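PDB 4MY0: GCN5-related N-acetyltransferase from Kribbella flavida, which binds acetyl-coenzyme A and probably transfers its acetyl group to an amine, possibly of an aminoglycoside. Local coordinates for residues P92-G96 and R97-S101. Numbering follows the deposited sequence.
With AC8 ([(2R,3R,4R,5R)-5-(6-amino-9H-purin-9-yl)-3,4-bis(phosphonooxy)tetrahydrofuran-2-yl]methyl (3R)-3-hydroxy-2,2-dimethyl-4-oxo-4-({3-oxo-3-[(2-sulfanylethyl)amino]propyl}amino)butyl dihydrogen diphosphate), chain L.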
# COMPACT_ATOMS: atom_id res chain seq x y z
N PRO C 92 27.78 1.47 19.09
CA PRO C 92 27.02 0.24 19.38
C PRO C 92 27.65 -0.67 20.44
O PRO C 92 26.93 -1.15 21.32
CB PRO C 92 26.97 -0.47 18.02
CG PRO C 92 26.94 0.66 17.02
CD PRO C 92 27.89 1.72 17.63
N GLU C 93 28.97 -0.87 20.38
CA GLU C 93 29.60 -1.80 21.31
C GLU C 93 29.81 -1.15 22.68
O GLU C 93 30.36 -1.78 23.60
CB GLU C 93 30.92 -2.36 20.73
CG GLU C 93 32.16 -1.45 20.89
CD GLU C 93 32.21 -0.29 19.91
OE1 GLU C 93 33.32 0.26 19.66
OE2 GLU C 93 31.14 0.11 19.39
N TYR C 94 29.35 0.10 22.83
CA TYR C 94 29.43 0.76 24.13
C TYR C 94 28.07 1.03 24.78
O TYR C 94 28.02 1.59 25.88
CB TYR C 94 30.26 2.06 24.04
CG TYR C 94 31.74 1.78 24.08
CD1 TYR C 94 32.40 1.65 25.30
CD2 TYR C 94 32.47 1.60 22.91
CE1 TYR C 94 33.76 1.37 25.35
CE2 TYR C 94 33.83 1.31 22.96
CZ TYR C 94 34.46 1.20 24.18
OH TYR C 94 35.80 0.91 24.22
N ARG C 95 26.98 0.63 24.13
CA ARG C 95 25.63 0.83 24.67
C ARG C 95 25.28 -0.18 25.77
O ARG C 95 25.82 -1.29 25.79
CB ARG C 95 24.59 0.73 23.54
CG ARG C 95 24.83 1.72 22.40
CD ARG C 95 23.91 1.46 21.18
NE ARG C 95 24.24 2.39 20.09
CZ ARG C 95 23.98 2.19 18.80
NH1 ARG C 95 24.32 3.12 17.92
NH2 ARG C 95 23.38 1.06 18.39
N GLY C 96 24.37 0.19 26.66
CA GLY C 96 23.90 -0.73 27.70
C GLY C 96 24.92 -0.96 28.80
O GLY C 96 24.89 -1.99 29.48
N ARG C 97 25.81 0.01 28.96
CA ARG C 97 26.92 -0.09 29.91
C ARG C 97 27.06 1.16 30.78
O ARG C 97 28.07 1.32 31.47
CB ARG C 97 28.23 -0.29 29.13
CG ARG C 97 28.20 -1.55 28.28
CD ARG C 97 29.38 -1.68 27.35
NE ARG C 97 29.03 -2.58 26.25
CZ ARG C 97 29.09 -3.91 26.30
NH1 ARG C 97 28.72 -4.63 25.25
NH2 ARG C 97 29.52 -4.52 27.39
N GLY C 98 26.06 2.04 30.74
CA GLY C 98 26.11 3.27 31.54
C GLY C 98 26.78 4.47 30.87
O GLY C 98 26.87 5.54 31.47
N VAL C 99 27.25 4.31 29.63
CA VAL C 99 27.91 5.41 28.93
C VAL C 99 26.96 6.60 28.61
O VAL C 99 27.29 7.77 28.89
CB VAL C 99 28.65 4.91 27.68
CG1 VAL C 99 29.24 6.09 26.87
CG2 VAL C 99 29.75 3.92 28.09
N GLY C 100 25.81 6.31 28.03
CA GLY C 100 24.82 7.35 27.75
C GLY C 100 24.40 8.13 28.99
O GLY C 100 24.18 9.34 28.92
N SER C 101 24.31 7.45 30.13
CA SER C 101 23.95 8.08 31.39
C SER C 101 25.07 8.98 31.90
O SER C 101 24.83 10.04 32.47
CB SER C 101 23.62 7.01 32.45
OG SER C 101 22.43 6.33 32.12
N1A AC8 L . 15.52 0.29 24.93
O1A AC8 L . 23.32 4.61 30.21
P1A AC8 L . 22.80 3.38 29.49
C1B AC8 L . 18.11 1.76 29.10
S1P AC8 L . 17.45 10.35 21.85
C2A AC8 L . 15.16 0.20 26.22
O2A AC8 L . 23.69 2.17 29.44
P2A AC8 L . 23.19 3.83 26.67
C2B AC8 L . 19.08 0.88 29.85
O2B AC8 L . 18.51 -0.42 30.05
O2C AC8 L . 20.48 -1.50 31.16
C2P AC8 L . 18.54 8.88 21.80
N3A AC8 L . 15.98 0.64 27.19
O3A AC8 L . 22.34 3.88 28.04
C3B AC8 L . 19.25 1.66 31.16
O3B AC8 L . 18.11 1.42 31.99
P3B AC8 L . 18.06 0.41 33.26
O3C AC8 L . 20.04 -1.83 28.71
C3P AC8 L . 19.13 8.99 20.41
C4A AC8 L . 17.18 1.18 26.87
O4A AC8 L . 24.64 4.12 26.97
C4B AC8 L . 19.11 3.12 30.76
O4B AC8 L . 18.44 3.10 29.49
O4C AC8 L . 18.49 -2.88 30.40
P4C AC8 L . 19.45 -1.75 30.09
N4P AC8 L . 20.04 7.93 19.98
C5A AC8 L . 17.57 1.30 25.55
O5A AC8 L . 22.79 2.58 25.93
C5B AC8 L . 20.46 3.82 30.61
O5B AC8 L . 21.39 2.89 30.08
C5P AC8 L . 19.78 6.67 19.67
O5P AC8 L . 18.65 6.20 19.78
C6A AC8 L . 16.70 0.84 24.56
N6A AC8 L . 17.04 0.92 23.24
O6A AC8 L . 22.55 5.07 25.89
C6P AC8 L . 20.95 5.87 19.15
N7A AC8 L . 18.80 1.86 25.52
O7A AC8 L . 18.63 -0.92 32.80
C7P AC8 L . 20.96 4.37 19.51
C8A AC8 L . 19.16 2.10 26.81
O8A AC8 L . 18.89 1.10 34.32
N8P AC8 L . 21.14 4.27 20.96
N9A AC8 L . 18.17 1.67 27.62
O9A AC8 L . 16.58 0.33 33.57
C9P AC8 L . 22.10 4.80 21.70
O9P AC8 L . 23.00 5.45 21.19
CAP AC8 L . 22.10 4.57 23.20
OAP AC8 L . 21.71 3.23 23.49
CBP AC8 L . 21.15 5.51 23.98
CCP AC8 L . 21.19 5.09 25.46
CDP AC8 L . 21.62 6.95 23.85
CEP AC8 L . 19.72 5.39 23.48
O HOH W 1 27.09 -2.62 23.56
O HOH W 2 26.47 2.40 27.70
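The pyrophosphate-binding motif of the GNAT fold spans R95 to G100, from the loop after strand 78-90 into the first residues of helix 99-113. Y94 and V99 meet across it: V99 CG2 lies 3.6 Å from Y94 O and also approaches the tyrosine ring. The ring's OH is hydrogen-bonded to D6. R97 folds back over the turn. Its CG stands anti to its own carbonyl carbon (chi1 -59°) and the chain stays extended to NE, which brings NE 3.1 Å from E93 O. A water joins R97 NH1 to P92 O and R95 O, while R97 NH2 bonds to R156 O of the second subunit.

The sequence fits the family's Q/R-x-x-G-x-G/A signature, and here the backbone amides of this motif hold the pyrophosphate of AC8, a coenzyme A with phosphates on both ribose hydroxyls. G96 N bonds to O5A of AC8, G98 N to O2A at 2.7 Å, and G100 N to O4A. S101 binds O1A twice, through N and through OG at 2.7 Å. The amides of G100 and S101 lie in the first turn of the helix, so its dipole probably helps to stabilise the phosphate charge. G98 is the N-cap of helix 99-113, with a positive phi of 89°.

A second water accepts from R97 N and V99 N. R95 turns to the pantetheine arm. One face of its guanidinium lies against C7P of AC8, 3.7 Å above the plane, and the opposite face meets P92 CA. V90 O holds R95 NE, R27 O holds NH1, and S245 OG of the second subunit takes NH2.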